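Local structure of sphingomyelinase C (Streptomyces griseocarneus, 7CNE) at residues Val116-Ala121 / Arg169-Ile174. The protein is a bacterial sphingomyelinase C, a member of the endonuclease/exonuclease/phosphatase family with the DNase I-like fold. Numbering follows the deposited sequence.
Sequences VIFNDA and RQFRQI
Gln170 lies across one face of the Phe118 ring, its CG 3.7 Å from the ring centroid and its amide almost parallel to the ring, the planes 11° apart. A glutamine suits this place because its methylenes and flat amide can cover an aromatic face while both polar atoms still find partners: Gln170 NE2 donates to Asp120 O at 2.9 Å, in the carbonyl plane, and OE1 accepts from the backbone N of Gln152. Bonds to both the oxygen and the nitrogen fix the rotation of the amide and keep it lying along the ring face. Ile174 adds an apolar contact at the ring's edge, its CD1 4.1 Å from Phe118 CE1.

One turn on from Gln170, Gln173 reaches the loop with an extended chain, its CG anti to the backbone N (chi1 -175°). Its amide suits a backbone turn, accepting from an N-H while donating to a carbonyl. Gln173 OE1 takes a nearly straight bond from Asn119 N at 2.8 Å, and a second from a water that also donates to Asp120 OD1. Gln173 NE2 makes a weak bond to Ile117 O, while the Asn119 amide stacks nearly parallel on that of Gln173. Asp120 rests its carboxylate against the aliphatic part of Arg169, OD2 lying 3.5 Å from CD. Two glutamines thus tie the loop leaving strand 110-117 to helix 162-180, in the layered alpha/beta sandwich of the DNase I-like fold.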
loop_
_atom_site.group_PDB
_atom_site.type_symbol
_atom_site.label_atom_id
_atom_site.label_comp_id
_atom_site.label_asym_id
_atom_site.label_seq_id
_atom_site.Cartn_x
_atom_site.Cartn_y
_atom_site.Cartn_z
ATOM N N VAL A 116 -12.328 3.058 5.258
ATOM C CA VAL A 116 -13.242 1.947 5.483
ATOM C C VAL A 116 -12.405 0.803 6.031
ATOM O O VAL A 116 -11.400 0.424 5.422
ATOM C CB VAL A 116 -13.979 1.533 4.191
ATOM C CG1 VAL A 116 -14.920 0.358 4.444
ATOM C CG2 VAL A 116 -14.734 2.732 3.563
ATOM N N ILE A 117 -12.794 0.278 7.184
ATOM C CA ILE A 117 -12.127 -0.878 7.785
ATOM C C ILE A 117 -12.747 -2.145 7.197
ATOM O O ILE A 117 -13.967 -2.228 7.014
ATOM C CB ILE A 117 -12.243 -0.835 9.325
ATOM C CG1 ILE A 117 -11.712 0.496 9.880
ATOM C CG2 ILE A 117 -11.606 -2.073 10.009
ATOM C CD1 ILE A 117 -10.423 0.993 9.276
ATOM N N PHE A 118 -11.907 -3.121 6.865
ATOM C CA PHE A 118 -12.381 -4.335 6.202
ATOM C C PHE A 118 -13.380 -5.094 7.071
ATOM O O PHE A 118 -13.214 -5.207 8.288
ATOM C CB PHE A 118 -11.199 -5.251 5.869
ATOM C CG PHE A 118 -10.390 -4.787 4.705
ATOM C CD1 PHE A 118 -11.013 -4.444 3.506
ATOM C CD2 PHE A 118 -9.008 -4.693 4.793
ATOM C CE1 PHE A 118 -10.268 -4.017 2.423
ATOM C CE2 PHE A 118 -8.258 -4.261 3.707
ATOM C CZ PHE A 118 -8.892 -3.915 2.523
ATOM N N ASN A 119 -14.424 -5.615 6.435
ATOM C CA ASN A 119 -15.399 -6.443 7.136
ATOM C C ASN A 119 -14.923 -7.876 7.307
ATOM O O ASN A 119 -15.448 -8.589 8.174
ATOM C CB ASN A 119 -16.736 -6.438 6.386
ATOM C CG ASN A 119 -17.376 -5.077 6.360
ATOM O OD1 ASN A 119 -17.193 -4.283 7.282
ATOM N ND2 ASN A 119 -18.137 -4.791 5.300
ATOM N N ASP A 120 -13.942 -8.303 6.510
ATOM C CA ASP A 120 -13.464 -9.682 6.493
ATOM C C ASP A 120 -11.952 -9.702 6.653
ATOM O O ASP A 120 -11.242 -8.997 5.924
ATOM C CB ASP A 120 -13.852 -10.382 5.181
ATOM C CG ASP A 120 -15.353 -10.402 4.948
ATOM O OD1 ASP A 120 -15.873 -9.433 4.367
ATOM O OD2 ASP A 120 -16.009 -11.397 5.336
ATOM N N ALA A 121 -11.462 -10.523 7.582
ATOM C CA ALA A 121 -10.029 -10.676 7.813
ATOM C C ALA A 121 -9.821 -11.850 8.760
ATOM O O ALA A 121 -10.739 -12.249 9.477
ATOM C CB ALA A 121 -9.405 -9.401 8.393
ATOM N N ARG A 169 -12.970 -11.384 -0.358
ATOM C CA ARG A 169 -14.028 -10.547 0.202
ATOM C C ARG A 169 -13.575 -9.094 0.346
ATOM O O ARG A 169 -14.374 -8.166 0.156
ATOM C CB ARG A 169 -14.485 -11.110 1.552
ATOM C CG ARG A 169 -15.303 -12.416 1.427
ATOM C CD ARG A 169 -15.097 -13.364 2.619
ATOM N NE ARG A 169 -15.955 -14.553 2.509
ATOM C CZ ARG A 169 -15.689 -15.601 1.727
ATOM N NH1 ARG A 169 -14.582 -15.628 0.986
ATOM N NH2 ARG A 169 -16.524 -16.638 1.690
ATOM N N GLN A 170 -12.302 -8.871 0.686
ATOM C CA GLN A 170 -11.814 -7.492 0.798
ATOM C C GLN A 170 -11.859 -6.777 -0.547
ATOM O O GLN A 170 -12.290 -5.620 -0.632
ATOM C CB GLN A 170 -10.393 -7.475 1.369
ATOM C CG GLN A 170 -10.329 -7.919 2.852
ATOM C CD GLN A 170 -8.911 -7.941 3.409
ATOM O OE1 GLN A 170 -7.935 -7.788 2.665
ATOM N NE2 GLN A 170 -8.791 -8.124 4.727
ATOM N N PHE A 171 -11.422 -7.452 -1.615
ATOM C CA PHE A 171 -11.488 -6.839 -2.940
ATOM C C PHE A 171 -12.934 -6.575 -3.348
ATOM O O PHE A 171 -13.240 -5.534 -3.945
ATOM C CB PHE A 171 -10.800 -7.731 -3.983
ATOM C CG PHE A 171 -9.343 -8.012 -3.701
ATOM C CD1 PHE A 171 -8.493 -7.004 -3.257
ATOM C CD2 PHE A 171 -8.821 -9.296 -3.902
ATOM C CE1 PHE A 171 -7.126 -7.266 -3.006
ATOM C CE2 PHE A 171 -7.465 -9.571 -3.655
ATOM C CZ PHE A 171 -6.618 -8.546 -3.198
ATOM N N ARG A 172 -13.848 -7.502 -3.030
ATOM C CA ARG A 172 -15.254 -7.265 -3.378
ATOM C C ARG A 172 -15.875 -6.171 -2.513
ATOM O O ARG A 172 -16.762 -5.443 -2.979
ATOM C CB ARG A 172 -16.060 -8.564 -3.280
ATOM C CG ARG A 172 -15.706 -9.552 -4.392
ATOM C CD ARG A 172 -16.685 -10.725 -4.491
ATOM N NE ARG A 172 -16.077 -11.842 -5.202
ATOM C CZ ARG A 172 -16.580 -13.070 -5.265
ATOM N NH1 ARG A 172 -17.723 -13.370 -4.645
ATOM N NH2 ARG A 172 -15.922 -14.003 -5.946
ATOM N N GLN A 173 -15.421 -6.020 -1.269
ATOM C CA GLN A 173 -15.905 -4.911 -0.453
ATOM C C GLN A 173 -15.498 -3.571 -1.056
ATOM O O GLN A 173 -16.284 -2.613 -1.055
ATOM C CB GLN A 173 -15.384 -5.031 0.984
ATOM C CG GLN A 173 -15.968 -3.942 1.912
ATOM C CD GLN A 173 -15.353 -3.914 3.314
ATOM O OE1 GLN A 173 -14.641 -4.833 3.720
ATOM N NE2 GLN A 173 -15.642 -2.855 4.059
ATOM N N ILE A 174 -14.265 -3.486 -1.563
ATOM C CA ILE A 174 -13.800 -2.280 -2.241
ATOM C C ILE A 174 -14.634 -2.034 -3.491
ATOM O O ILE A 174 -15.102 -0.916 -3.743
ATOM C CB ILE A 174 -12.301 -2.407 -2.574
ATOM C CG1 ILE A 174 -11.458 -2.317 -1.301
ATOM C CG2 ILE A 174 -11.859 -1.348 -3.624
ATOM C CD1 ILE A 174 -10.052 -2.822 -1.480
HETATM O O HOH W 1 -13.908 -7.489 3.643
#